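Local structure of DUF1881 domain-containing protein (Neurospora crassa, 5Z6D) at residues 142-147 with 160-165; 115-120 with 133-138; 102-107 with 151-156; 95-100 with 108-113. The protein is of unknown cellular function but couples a calcium-site-bearing betagamma-crystallin domain to an Ig-like domain, contacts between the two leaving that site inoperative. The protein carries 1 engineered substitution. One frame throughout, in Å; residues are numbered along the deposited sequence.

Contact 1. Residues 142-147 with 160-165; sequences PVTTAV and VGSVYF
Y164 lays its ring along the neighbouring strand, with CG anti to its backbone N (chi1 -177°). The hydroxyl of T144 comes up to the ring's edge in its plane, OG1 lying 3.2 Å from Y164 CD1. At the far end of the ring, P142 runs alongside the tyrosine and points the same way, its CB 3.6 Å from Y164 CZ. T144 turns its other branch, CG2, toward S162, 3.7 Å from that residue's CB. An alanine in place of Y164 would remove the ring and would probably leave P142 and the T144 hydroxyl without their main cross-strand packing partner. The backbones beneath form an antiparallel beta ladder of five consecutive bridges within a beta hairpin. V143, T145 and V147 face F165, V163 and G161 as hydrogen-bonded pairs, F165 N to V143 O measuring 2.8 Å. T144 with Y164 and A146 with S162 are non-hydrogen-bonded pairs, the latter the closer, at 4.1 Å between CA atoms. Near the V147 end, V147 N meets G161 O from above the carbonyl plane, 48° out of it, although the N-H itself points well at the oxygen (172°). On the buried face, opposite Y164, V147 CG1 packs 4.1 Å from V163 CG1. Further out, T145 and V147 rest on V112 of strand 108-112, while V163 and F165 lean on V176 of strand 173-177.

Contact 2. Residues 115-120 with 133-138; sequences RDVGTV and VGIMPE
Hydrogen bonding centres on the carboxylate of D116, whose CG sits in the crowded position between its own N and carbonyl carbon (chi1 54°). OD2 accepts the backbone N-H of I135 at 3.0 Å from I135 N, the one hydrogen bond between 115-120 and 133-138, and it is moderately straight at 156°. The donor stands above the carboxylate plane. OD1 turns back to the next residue of its own segment, lying 2.7 Å from V117 N in a more bent bond. One oxygen grips each segment, which restrains the rotation of the group, and the two N-H donors would be expected to favour the charged form of the acid. The strand edge that it meets is irregular: V133 and G134 both face I93, a classic beta bulge in strand 131-136. D116 OD2 lies 3.7 Å from G134 CA, in the glycine of that bulge. Apolar packing is carried by V117, whose two methyls divide the work. CG1 crosses I135 obliquely, 3.8 Å from I135 CG1 and about as far from its CD1, while CG2 faces the bulge backbone, 3.8 Å from V133 C. V120 adds a looser touch, its CB 4.3 Å from V133 CG1. The backbone of the same loop also reaches the betagamma-crystallin domain, since V117 O accepts a hydrogen bond from W55 NE1. The V120 side chain is about 9 Å from that of Q56, a calcium-site residue whose metal is absent here, which places this loop of the Ig-like domain close to the domain interface.

Contact 3. Residues 102-107 with 151-156; sequences GGADKQ and DEHSGV
Q107 makes the tight half of this contact, its backbone O and both ends of its side-chain amide being engaged. The backbone O accepts the N-H of E152 nearly along the C=O axis, 2.7 Å from E152 N. With CG anti to the backbone N (chi1 179°) and the chain extended, the side-chain amide reaches between the loops. NE2 donates to D151 OD2 at 3.1 Å, the acceptor lying in the amide plane but the donor standing above the carboxylate plane. OE1 uses a lone pair to accept the N-H of A104, 2.9 Å from A104 N, tying the amide to the start of the type II turn A104-Q107. The imidazole of H153 lies over the glutamine chain, Q107 CG making a CH-pi contact 3.6 Å from the ring centroid, offset toward the rim. An alanine at Q107 would remove both hydrogen bonds of the amide and the CH-pi contact, and would probably leave the turn and the H153 ring less firmly placed. D151 is itself held, OD1 accepting from S154 N in an Asx motif. The other half is loose, at the surface: A104 CB touches the H153 ring only at its edge, 4.0 Å from CE1, and a water bridges D105 O and H153 NE2. The K106 side chain turns from 151-156 to a cation-pi contact with Y123. The two loops lie together at one end of the domain, joining the link between strands 91-99 and 108-112 to the turn of the 143-151/157-168 hairpin, and E152 OE2 reaches back to S109 OG in strand 108-112.

Contact 4. Residues 95-100 with 108-113; sequences FLFKDA and YSLKVD
F97 sends its side chain from strand 91-99 across to strand 108-112, CG standing anti to the backbone N (chi1 -175°). From CB, which directs the ring at the opposite strand, the first touch is at CG, 3.8 Å from L110 CB. CD2 comes slightly closer to that same carbon, and CD1 meets L110 CD2 at 4.0 Å. L110 CB thus sits over the ring centre, 12° off the normal, a CH-pi contact on one face. Further out, CE2 brings the ring edge to the backbone, 3.6 Å from Y108 O, and CZ at the tip reaches Y108 CB at 4.0 Å. Two pairs flank F97: V112 CG2 meets the F95 ring at its edge, 4.1 Å from CD2, and D99 OD2 lies at the edge of the Y108 ring, 3.4 Å from CE2. That carboxylate takes its hydrogen bonds from T101 OG1 and G103 N. No hydrogen bond joins the two strands, whose local axes approach to 8.1 Å; they belong to different sheets and face each other across the core of a beta sandwich, as in Ig-like folds. L122 of strand 120-123 packs against both F95 and F97, and L200 of strand 195-200 against D99 and Y108.

How the contacts relate
All four contacts lie in the Ig-like part of the chain. Contact 4 joins its two sheets across the core, contact 1 pairs strands within the five-stranded sheet, and contact 2 ties the loop before strand 120-123 to an edge strand of the other sheet. Contact 4 closes first, then contact 2, then contact 1, whereas contact 3 brackets contact 2 and interleaves with the other two. The centres of contacts 1 and 2 are 11 Å apart, as are those of 3 and 4; contacts 2 and 3 are 26 Å apart and do not touch. F165 bridges contact 1 to both F95 and M136, so that contacts 1, 2 and 4 meet in the interior, while contact 3 lies at the surface.

Contact 1. Residues 142-147 with 160-165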
loop_
_atom_site.group_PDB
_atom_site.type_symbol
_atom_site.label_atom_id
_atom_site.label_comp_id
_atom_site.label_asym_id
_atom_site.label_seq_id
_atom_site.Cartn_x
_atom_site.Cartn_y
_atom_site.Cartn_z
ATOM N N PRO A 142 13.941 6.261 -7.460
ATOM C CA PRO A 142 12.774 7.149 -7.367
ATOM C C PRO A 142 11.713 6.707 -8.343
ATOM O O PRO A 142 12.029 6.007 -9.307
ATOM C CB PRO A 142 13.333 8.521 -7.747
ATOM C CG PRO A 142 14.467 8.190 -8.654
ATOM C CD PRO A 142 15.079 6.915 -8.125
ATOM N N VAL A 143 10.466 7.092 -8.093
ATOM C CA VAL A 143 9.347 6.593 -8.880
ATOM C C VAL A 143 8.379 7.719 -9.164
ATOM O O VAL A 143 8.130 8.531 -8.298
ATOM C CB VAL A 143 8.612 5.444 -8.134
ATOM C CG1 VAL A 143 7.266 5.140 -8.776
ATOM C CG2 VAL A 143 9.489 4.205 -8.097
ATOM N N THR A 144 7.884 7.811 -10.398
ATOM C CA THR A 144 6.789 8.725 -10.709
ATOM C C THR A 144 5.544 7.914 -11.016
ATOM O O THR A 144 5.597 6.960 -11.796
ATOM C CB THR A 144 7.104 9.636 -11.904
ATOM O OG1 THR A 144 8.082 10.601 -11.518
ATOM C CG2 THR A 144 5.837 10.383 -12.336
ATOM N N THR A 145 4.427 8.290 -10.392
ATOM C CA THR A 145 3.171 7.568 -10.541
ATOM C C THR A 145 2.057 8.538 -10.903
ATOM O O THR A 145 1.880 9.569 -10.256
ATOM C CB THR A 145 2.808 6.801 -9.247
ATOM O OG1 THR A 145 3.849 5.861 -8.957
ATOM C CG2 THR A 145 1.503 6.064 -9.417
ATOM N N ALA A 146 1.313 8.227 -11.959
ATOM C CA ALA A 146 0.272 9.146 -12.409
ATOM C C ALA A 146 -0.872 9.196 -11.408
ATOM O O ALA A 146 -1.228 8.175 -10.818
ATOM C CB ALA A 146 -0.239 8.732 -13.775
ATOM N N VAL A 147 -1.444 10.384 -11.220
ATOM C CA VAL A 147 -2.612 10.516 -10.350
ATOM C C VAL A 147 -3.733 11.312 -11.024
ATOM O O VAL A 147 -3.492 12.182 -11.878
ATOM C CB VAL A 147 -2.282 11.196 -8.994
ATOM C CG1 VAL A 147 -1.309 10.348 -8.163
ATOM C CG2 VAL A 147 -1.726 12.583 -9.207
ATOM N N VAL A 160 -5.239 16.436 -12.934
ATOM C CA VAL A 160 -4.528 15.284 -13.436
ATOM C C VAL A 160 -3.057 15.612 -13.319
ATOM O O VAL A 160 -2.654 16.736 -13.584
ATOM C CB VAL A 160 -4.929 14.964 -14.883
ATOM C CG1 VAL A 160 -3.997 13.942 -15.492
ATOM C CG2 VAL A 160 -6.372 14.479 -14.917
ATOM N N GLY A 161 -2.254 14.668 -12.849
ATOM C CA GLY A 161 -0.833 14.928 -12.747
ATOM C C GLY A 161 -0.092 13.692 -12.308
ATOM O O GLY A 161 -0.378 12.590 -12.769
ATOM N N SER A 162 0.889 13.879 -11.439
ATOM C CA SER A 162 1.648 12.746 -10.944
ATOM C C SER A 162 2.269 13.050 -9.597
ATOM O O SER A 162 2.312 14.200 -9.159
ATOM C CB SER A 162 2.733 12.343 -11.942
ATOM O OG SER A 162 3.628 13.416 -12.166
ATOM N N VAL A 163 2.711 11.986 -8.931
ATOM C CA VAL A 163 3.420 12.097 -7.668
ATOM C C VAL A 163 4.801 11.485 -7.874
ATOM O O VAL A 163 4.953 10.517 -8.625
ATOM C CB VAL A 163 2.661 11.388 -6.511
ATOM C CG1 VAL A 163 2.519 9.878 -6.776
ATOM C CG2 VAL A 163 3.348 11.653 -5.171
ATOM N N TYR A 164 5.800 12.068 -7.221
ATOM C CA TYR A 164 7.172 11.615 -7.320
ATOM C C TYR A 164 7.613 11.160 -5.934
ATOM O O TYR A 164 7.580 11.933 -4.984
ATOM C CB TYR A 164 8.058 12.749 -7.857
ATOM C CG TYR A 164 9.522 12.417 -8.082
ATOM C CD1 TYR A 164 9.927 11.634 -9.158
ATOM C CD2 TYR A 164 10.499 12.907 -7.229
ATOM C CE1 TYR A 164 11.266 11.344 -9.372
ATOM C CE2 TYR A 164 11.837 12.622 -7.434
ATOM C CZ TYR A 164 12.217 11.840 -8.502
ATOM O OH TYR A 164 13.552 11.556 -8.704
ATOM N N PHE A 165 7.962 9.887 -5.818
ATOM C CA PHE A 165 8.499 9.317 -4.581
ATOM C C PHE A 165 10.005 9.190 -4.657
ATOM O O PHE A 165 10.552 8.748 -5.667
ATOM C CB PHE A 165 7.924 7.932 -4.309
ATOM C CG PHE A 165 6.430 7.899 -4.174
ATOM C CD1 PHE A 165 5.797 8.536 -3.123
ATOM C CD2 PHE A 165 5.665 7.198 -5.091
ATOM C CE1 PHE A 165 4.414 8.485 -2.994
ATOM C CE2 PHE A 165 4.284 7.137 -4.966
ATOM C CZ PHE A 165 3.664 7.775 -3.914
#

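Contact 2. Residues 115-120 with 133-138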
loop_
_atom_site.group_PDB
_atom_site.type_symbol
_atom_site.label_atom_id
_atom_site.label_comp_id
_atom_site.label_asym_id
_atom_site.label_seq_id
_atom_site.Cartn_x
_atom_site.Cartn_y
_atom_site.Cartn_z
ATOM N N ARG A 115 2.408 1.146 -10.842
ATOM C CA ARG A 115 2.719 0.101 -11.798
ATOM C C ARG A 115 3.229 -1.164 -11.110
ATOM O O ARG A 115 3.136 -2.253 -11.682
ATOM C CB ARG A 115 3.719 0.616 -12.832
ATOM C CG ARG A 115 3.137 1.731 -13.690
ATOM C CD ARG A 115 4.091 2.173 -14.787
ATOM N NE ARG A 115 4.123 1.240 -15.912
ATOM C CZ ARG A 115 4.578 1.549 -17.123
ATOM N NH1 ARG A 115 5.031 2.771 -17.372
ATOM N NH2 ARG A 115 4.576 0.639 -18.089
ATOM N N ASP A 116 3.727 -1.035 -9.878
ATOM C CA ASP A 116 4.238 -2.204 -9.171
ATOM C C ASP A 116 3.109 -2.951 -8.451
ATOM O O ASP A 116 2.951 -4.156 -8.644
ATOM C CB ASP A 116 5.382 -1.832 -8.192
ATOM C CG ASP A 116 5.013 -0.726 -7.191
ATOM O OD1 ASP A 116 3.912 -0.150 -7.283
ATOM O OD2 ASP A 116 5.858 -0.431 -6.302
ATOM N N VAL A 117 2.292 -2.246 -7.671
ATOM C CA VAL A 117 1.263 -2.917 -6.886
ATOM C C VAL A 117 -0.105 -2.922 -7.573
ATOM O O VAL A 117 -1.014 -3.627 -7.152
ATOM C CB VAL A 117 1.103 -2.283 -5.479
ATOM C CG1 VAL A 117 2.386 -2.424 -4.668
ATOM C CG2 VAL A 117 0.692 -0.823 -5.596
ATOM N N GLY A 118 -0.260 -2.144 -8.638
ATOM C CA GLY A 118 -1.523 -2.103 -9.354
ATOM C C GLY A 118 -2.294 -0.834 -9.072
ATOM O O GLY A 118 -2.078 -0.199 -8.042
ATOM N N THR A 119 -3.177 -0.460 -9.994
ATOM C CA THR A 119 -4.005 0.733 -9.851
ATOM C C THR A 119 -4.816 0.728 -8.557
ATOM O O THR A 119 -5.434 -0.287 -8.196
ATOM C CB THR A 119 -4.970 0.871 -11.047
ATOM O OG1 THR A 119 -4.206 0.954 -12.256
ATOM C CG2 THR A 119 -5.836 2.122 -10.909
ATOM N N VAL A 120 -4.825 1.875 -7.879
ATOM C CA VAL A 120 -5.614 2.049 -6.665
ATOM C C VAL A 120 -6.578 3.207 -6.856
ATOM O O VAL A 120 -6.206 4.241 -7.398
ATOM C CB VAL A 120 -4.709 2.314 -5.454
ATOM C CG1 VAL A 120 -5.516 2.616 -4.214
ATOM C CG2 VAL A 120 -3.820 1.095 -5.198
ATOM N N VAL A 133 0.086 2.106 -2.342
ATOM C CA VAL A 133 0.296 2.729 -3.648
ATOM C C VAL A 133 1.733 2.569 -4.145
ATOM O O VAL A 133 2.101 3.075 -5.224
ATOM C CB VAL A 133 -0.085 4.240 -3.636
ATOM C CG1 VAL A 133 -1.584 4.433 -3.345
ATOM C CG2 VAL A 133 0.759 5.016 -2.632
ATOM N N GLY A 134 2.561 1.852 -3.390
ATOM C CA GLY A 134 3.882 1.532 -3.915
ATOM C C GLY A 134 4.707 0.725 -2.933
ATOM O O GLY A 134 4.331 0.615 -1.764
ATOM N N ILE A 135 5.806 0.140 -3.399
ATOM C CA ILE A 135 6.747 -0.543 -2.511
ATOM C C ILE A 135 8.131 -0.034 -2.863
ATOM O O ILE A 135 8.520 -0.071 -4.028
ATOM C CB ILE A 135 6.684 -2.075 -2.672
ATOM C CG1 ILE A 135 5.293 -2.592 -2.282
ATOM C CG2 ILE A 135 7.758 -2.760 -1.822
ATOM C CD1 ILE A 135 5.069 -4.093 -2.504
ATOM N N MET A 136 8.863 0.466 -1.878
ATOM C CA MET A 136 10.182 1.026 -2.158
ATOM C C MET A 136 11.224 0.472 -1.223
ATOM O O MET A 136 11.156 0.699 -0.021
ATOM C CB MET A 136 10.172 2.544 -2.042
ATOM C CG MET A 136 11.544 3.152 -2.339
ATOM S SD MET A 136 11.554 4.953 -2.411
ATOM C CE MET A 136 10.547 5.259 -3.868
ATOM N N PRO A 137 12.212 -0.233 -1.781
ATOM C CA PRO A 137 13.336 -0.716 -0.974
ATOM C C PRO A 137 14.157 0.443 -0.426
ATOM O O PRO A 137 14.130 1.547 -0.984
ATOM C CB PRO A 137 14.152 -1.551 -1.966
ATOM C CG PRO A 137 13.786 -1.008 -3.311
ATOM C CD PRO A 137 12.343 -0.605 -3.200
ATOM N N GLU A 138 14.870 0.200 0.669
ATOM C CA GLU A 138 15.741 1.212 1.248
ATOM C C GLU A 138 16.738 1.651 0.180
ATOM O O GLU A 138 17.348 0.814 -0.483
ATOM C CB GLU A 138 16.451 0.660 2.490
ATOM C CG GLU A 138 17.302 1.667 3.239
ATOM C CD GLU A 138 18.701 1.773 2.680
ATOM O OE1 GLU A 138 19.163 0.802 2.042
ATOM O OE2 GLU A 138 19.337 2.828 2.872
#

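Contact 3. Residues 102-107 with 151-156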
loop_
_atom_site.group_PDB
_atom_site.type_symbol
_atom_site.label_atom_id
_atom_site.label_comp_id
_atom_site.label_asym_id
_atom_site.label_seq_id
_atom_site.Cartn_x
_atom_site.Cartn_y
_atom_site.Cartn_z
ATOM N N GLY A 102 -15.661 20.230 1.984
ATOM C CA GLY A 102 -17.050 20.110 2.396
ATOM C C GLY A 102 -17.890 19.102 1.630
ATOM O O GLY A 102 -19.111 19.121 1.721
ATOM N N GLY A 103 -17.238 18.209 0.894
ATOM C CA GLY A 103 -17.952 17.230 0.095
ATOM C C GLY A 103 -18.507 16.059 0.885
ATOM O O GLY A 103 -18.143 15.842 2.047
ATOM N N ALA A 104 -19.397 15.306 0.242
ATOM C CA ALA A 104 -19.941 14.080 0.813
ATOM C C ALA A 104 -18.876 12.994 0.841
ATOM O O ALA A 104 -17.876 13.075 0.127
ATOM C CB ALA A 104 -21.157 13.609 0.012
ATOM N N ASP A 105 -19.083 11.982 1.675
ATOM C CA ASP A 105 -18.220 10.811 1.644
ATOM C C ASP A 105 -18.162 10.232 0.241
ATOM O O ASP A 105 -19.196 10.057 -0.408
ATOM C CB ASP A 105 -18.713 9.751 2.620
ATOM C CG ASP A 105 -18.380 10.087 4.041
ATOM O OD1 ASP A 105 -17.920 11.227 4.285
ATOM O OD2 ASP A 105 -18.576 9.210 4.908
ATOM N N LYS A 106 -16.941 9.961 -0.210
ATOM C CA LYS A 106 -16.661 9.367 -1.515
ATOM C C LYS A 106 -17.056 10.279 -2.669
ATOM O O LYS A 106 -17.187 9.814 -3.792
ATOM C CB LYS A 106 -17.359 8.006 -1.677
ATOM C CG LYS A 106 -17.108 7.037 -0.518
ATOM C CD LYS A 106 -17.631 5.634 -0.813
ATOM C CE LYS A 106 -16.807 4.955 -1.892
ATOM N NZ LYS A 106 -17.135 3.508 -2.006
ATOM N N GLN A 107 -17.224 11.568 -2.401
ATOM C CA GLN A 107 -17.555 12.484 -3.495
ATOM C C GLN A 107 -16.386 12.611 -4.470
ATOM O O GLN A 107 -16.587 12.783 -5.678
ATOM C CB GLN A 107 -17.939 13.859 -2.967
ATOM C CG GLN A 107 -18.272 14.833 -4.095
ATOM C CD GLN A 107 -18.864 16.139 -3.607
ATOM O OE1 GLN A 107 -19.445 16.214 -2.524
ATOM N NE2 GLN A 107 -18.723 17.185 -4.416
ATOM N N ASP A 151 -14.268 14.444 -9.396
ATOM C CA ASP A 151 -15.519 14.539 -8.646
ATOM C C ASP A 151 -16.423 13.433 -9.177
ATOM O O ASP A 151 -16.847 13.474 -10.324
ATOM C CB ASP A 151 -16.167 15.917 -8.798
ATOM C CG ASP A 151 -17.457 16.068 -7.970
ATOM O OD1 ASP A 151 -18.286 15.134 -7.934
ATOM O OD2 ASP A 151 -17.649 17.139 -7.357
ATOM N N GLU A 152 -16.710 12.445 -8.336
ATOM C CA GLU A 152 -17.427 11.251 -8.765
ATOM C C GLU A 152 -18.904 11.505 -9.029
ATOM O O GLU A 152 -19.542 10.773 -9.789
ATOM C CB GLU A 152 -17.279 10.147 -7.717
ATOM C CG GLU A 152 -15.878 9.571 -7.642
ATOM C CD GLU A 152 -15.589 8.600 -8.772
ATOM O OE1 GLU A 152 -16.492 7.814 -9.130
ATOM O OE2 GLU A 152 -14.464 8.620 -9.309
ATOM N N HIS A 153 -19.448 12.521 -8.379
ATOM C CA HIS A 153 -20.847 12.874 -8.588
ATOM C C HIS A 153 -21.017 13.462 -9.977
ATOM O O HIS A 153 -21.779 12.947 -10.800
ATOM C CB HIS A 153 -21.319 13.866 -7.531
ATOM C CG HIS A 153 -21.291 13.323 -6.138
ATOM N ND1 HIS A 153 -21.544 14.103 -5.031
ATOM C CD2 HIS A 153 -21.040 12.076 -5.673
ATOM C CE1 HIS A 153 -21.449 13.359 -3.941
ATOM N NE2 HIS A 153 -21.147 12.126 -4.304
ATOM N N SER A 154 -20.277 14.534 -10.236
ATOM C CA SER A 154 -20.403 15.261 -11.493
ATOM C C SER A 154 -19.660 14.565 -12.634
ATOM O O SER A 154 -20.065 14.667 -13.792
ATOM C CB SER A 154 -19.902 16.702 -11.323
ATOM O OG SER A 154 -18.497 16.758 -11.109
ATOM N N GLY A 155 -18.582 13.852 -12.308
ATOM C CA GLY A 155 -17.787 13.156 -13.306
ATOM C C GLY A 155 -16.598 13.983 -13.753
ATOM O O GLY A 155 -15.725 13.497 -14.462
ATOM N N VAL A 156 -16.572 15.238 -13.317
ATOM C CA VAL A 156 -15.567 16.212 -13.730
ATOM C C VAL A 156 -14.216 16.011 -13.052
ATOM O O VAL A 156 -14.142 15.856 -11.831
ATOM C CB VAL A 156 -16.046 17.647 -13.440
ATOM C CG1 VAL A 156 -15.047 18.664 -13.978
ATOM C CG2 VAL A 156 -17.426 17.880 -14.042
HETATM O O HOH W 1 -20.573 10.463 -2.605
#

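Contact 4. Residues 95-100 with 108-113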
loop_
_atom_site.group_PDB
_atom_site.type_symbol
_atom_site.label_atom_id
_atom_site.label_comp_id
_atom_site.label_asym_id
_atom_site.label_seq_id
_atom_site.Cartn_x
_atom_site.Cartn_y
_atom_site.Cartn_z
ATOM N N PHE A 95 -1.345 5.732 1.004
ATOM C CA PHE A 95 -2.093 6.996 1.009
ATOM C C PHE A 95 -3.447 6.853 1.693
ATOM O O PHE A 95 -4.099 5.804 1.562
ATOM C CB PHE A 95 -2.396 7.474 -0.413
ATOM C CG PHE A 95 -1.261 8.124 -1.135
ATOM C CD1 PHE A 95 -0.085 8.479 -0.504
ATOM C CD2 PHE A 95 -1.437 8.461 -2.482
ATOM C CE1 PHE A 95 0.929 9.097 -1.211
ATOM C CE2 PHE A 95 -0.428 9.073 -3.196
ATOM C CZ PHE A 95 0.750 9.406 -2.570
ATOM N N LEU A 96 -3.893 7.916 2.364
ATOM C CA LEU A 96 -5.289 8.053 2.785
ATOM C C LEU A 96 -5.824 9.376 2.220
ATOM O O LEU A 96 -5.216 10.429 2.427
ATOM C CB LEU A 96 -5.410 8.007 4.311
ATOM C CG LEU A 96 -6.826 7.950 4.898
ATOM C CD1 LEU A 96 -7.487 6.638 4.531
ATOM C CD2 LEU A 96 -6.771 8.124 6.402
ATOM N N PHE A 97 -6.955 9.317 1.516
ATOM C CA PHE A 97 -7.469 10.469 0.775
ATOM C C PHE A 97 -8.578 11.188 1.532
ATOM O O PHE A 97 -9.624 10.600 1.830
ATOM C CB PHE A 97 -7.967 10.023 -0.601
ATOM C CG PHE A 97 -8.415 11.157 -1.497
ATOM C CD1 PHE A 97 -7.714 12.351 -1.543
ATOM C CD2 PHE A 97 -9.529 11.009 -2.324
ATOM C CE1 PHE A 97 -8.122 13.394 -2.393
ATOM C CE2 PHE A 97 -9.946 12.056 -3.171
ATOM C CZ PHE A 97 -9.230 13.243 -3.210
ATOM N N LYS A 98 -8.331 12.460 1.833
ATOM C CA LYS A 98 -9.277 13.289 2.570
ATOM C C LYS A 98 -9.702 14.470 1.734
ATOM O O LYS A 98 -9.045 14.830 0.750
ATOM C CB LYS A 98 -8.675 13.781 3.895
ATOM C CG LYS A 98 -8.319 12.659 4.875
ATOM C CD LYS A 98 -9.516 11.779 5.181
ATOM C CE LYS A 98 -9.192 10.742 6.255
ATOM N NZ LYS A 98 -10.279 9.725 6.362
ATOM N N ASP A 99 -10.815 15.067 2.137
ATOM C CA ASP A 99 -11.400 16.195 1.446
ATOM C C ASP A 99 -11.767 17.264 2.465
ATOM O O ASP A 99 -12.570 17.021 3.365
ATOM C CB ASP A 99 -12.637 15.760 0.665
ATOM C CG ASP A 99 -13.473 16.937 0.203
ATOM O OD1 ASP A 99 -12.883 17.989 -0.123
ATOM O OD2 ASP A 99 -14.715 16.808 0.174
ATOM N N ALA A 100 -11.170 18.439 2.324
ATOM C CA ALA A 100 -11.414 19.532 3.259
ATOM C C ALA A 100 -12.380 20.567 2.693
ATOM O O ALA A 100 -12.610 21.602 3.321
ATOM C CB ALA A 100 -10.098 20.197 3.637
ATOM N N TYR A 108 -15.165 12.526 -3.951
ATOM C CA TYR A 108 -13.974 12.657 -4.790
ATOM C C TYR A 108 -13.199 11.368 -4.808
ATOM O O TYR A 108 -13.202 10.623 -3.827
ATOM C CB TYR A 108 -13.078 13.801 -4.294
ATOM C CG TYR A 108 -13.788 15.134 -4.327
ATOM C CD1 TYR A 108 -13.941 15.822 -5.519
ATOM C CD2 TYR A 108 -14.319 15.698 -3.166
ATOM C CE1 TYR A 108 -14.604 17.041 -5.563
ATOM C CE2 TYR A 108 -14.979 16.914 -3.201
ATOM C CZ TYR A 108 -15.118 17.579 -4.407
ATOM O OH TYR A 108 -15.769 18.792 -4.455
ATOM N N SER A 109 -12.559 11.092 -5.939
ATOM C CA SER A 109 -11.657 9.948 -6.033
ATOM C C SER A 109 -10.267 10.405 -6.405
ATOM O O SER A 109 -10.089 11.381 -7.152
ATOM C CB SER A 109 -12.170 8.921 -7.046
ATOM O OG SER A 109 -12.264 9.463 -8.360
ATOM N N LEU A 110 -9.297 9.681 -5.861
ATOM C CA LEU A 110 -7.903 9.818 -6.197
ATOM C C LEU A 110 -7.451 8.479 -6.784
ATOM O O LEU A 110 -7.367 7.473 -6.078
ATOM C CB LEU A 110 -7.095 10.190 -4.965
ATOM C CG LEU A 110 -5.583 10.203 -5.130
ATOM C CD1 LEU A 110 -5.170 11.312 -6.082
ATOM C CD2 LEU A 110 -4.950 10.392 -3.752
ATOM N N LYS A 111 -7.236 8.461 -8.093
ATOM C CA LYS A 111 -6.733 7.287 -8.778
ATOM C C LYS A 111 -5.222 7.376 -8.867
ATOM O O LYS A 111 -4.677 8.394 -9.316
ATOM C CB LYS A 111 -7.348 7.180 -10.181
ATOM C CG LYS A 111 -6.895 5.966 -10.978
ATOM C CD LYS A 111 -7.458 6.015 -12.400
ATOM C CE LYS A 111 -6.975 4.836 -13.220
ATOM N NZ LYS A 111 -7.093 5.097 -14.681
ATOM N N VAL A 112 -4.548 6.312 -8.437
ATOM C CA VAL A 112 -3.105 6.287 -8.410
ATOM C C VAL A 112 -2.653 5.103 -9.249
ATOM O O VAL A 112 -2.938 3.960 -8.905
ATOM C CB VAL A 112 -2.569 6.153 -6.963
ATOM C CG1 VAL A 112 -1.061 6.183 -6.962
ATOM C CG2 VAL A 112 -3.105 7.267 -6.078
ATOM N N ASP A 113 -1.998 5.371 -10.379
ATOM C CA ASP A 113 -1.679 4.292 -11.303
ATOM C C ASP A 113 -0.360 3.630 -10.958
ATOM O O ASP A 113 0.612 3.739 -11.705
ATOM C CB ASP A 113 -1.631 4.808 -12.740
ATOM C CG ASP A 113 -2.985 4.785 -13.411
ATOM O OD1 ASP A 113 -3.917 4.172 -12.847
ATOM O OD2 ASP A 113 -3.110 5.370 -14.510
#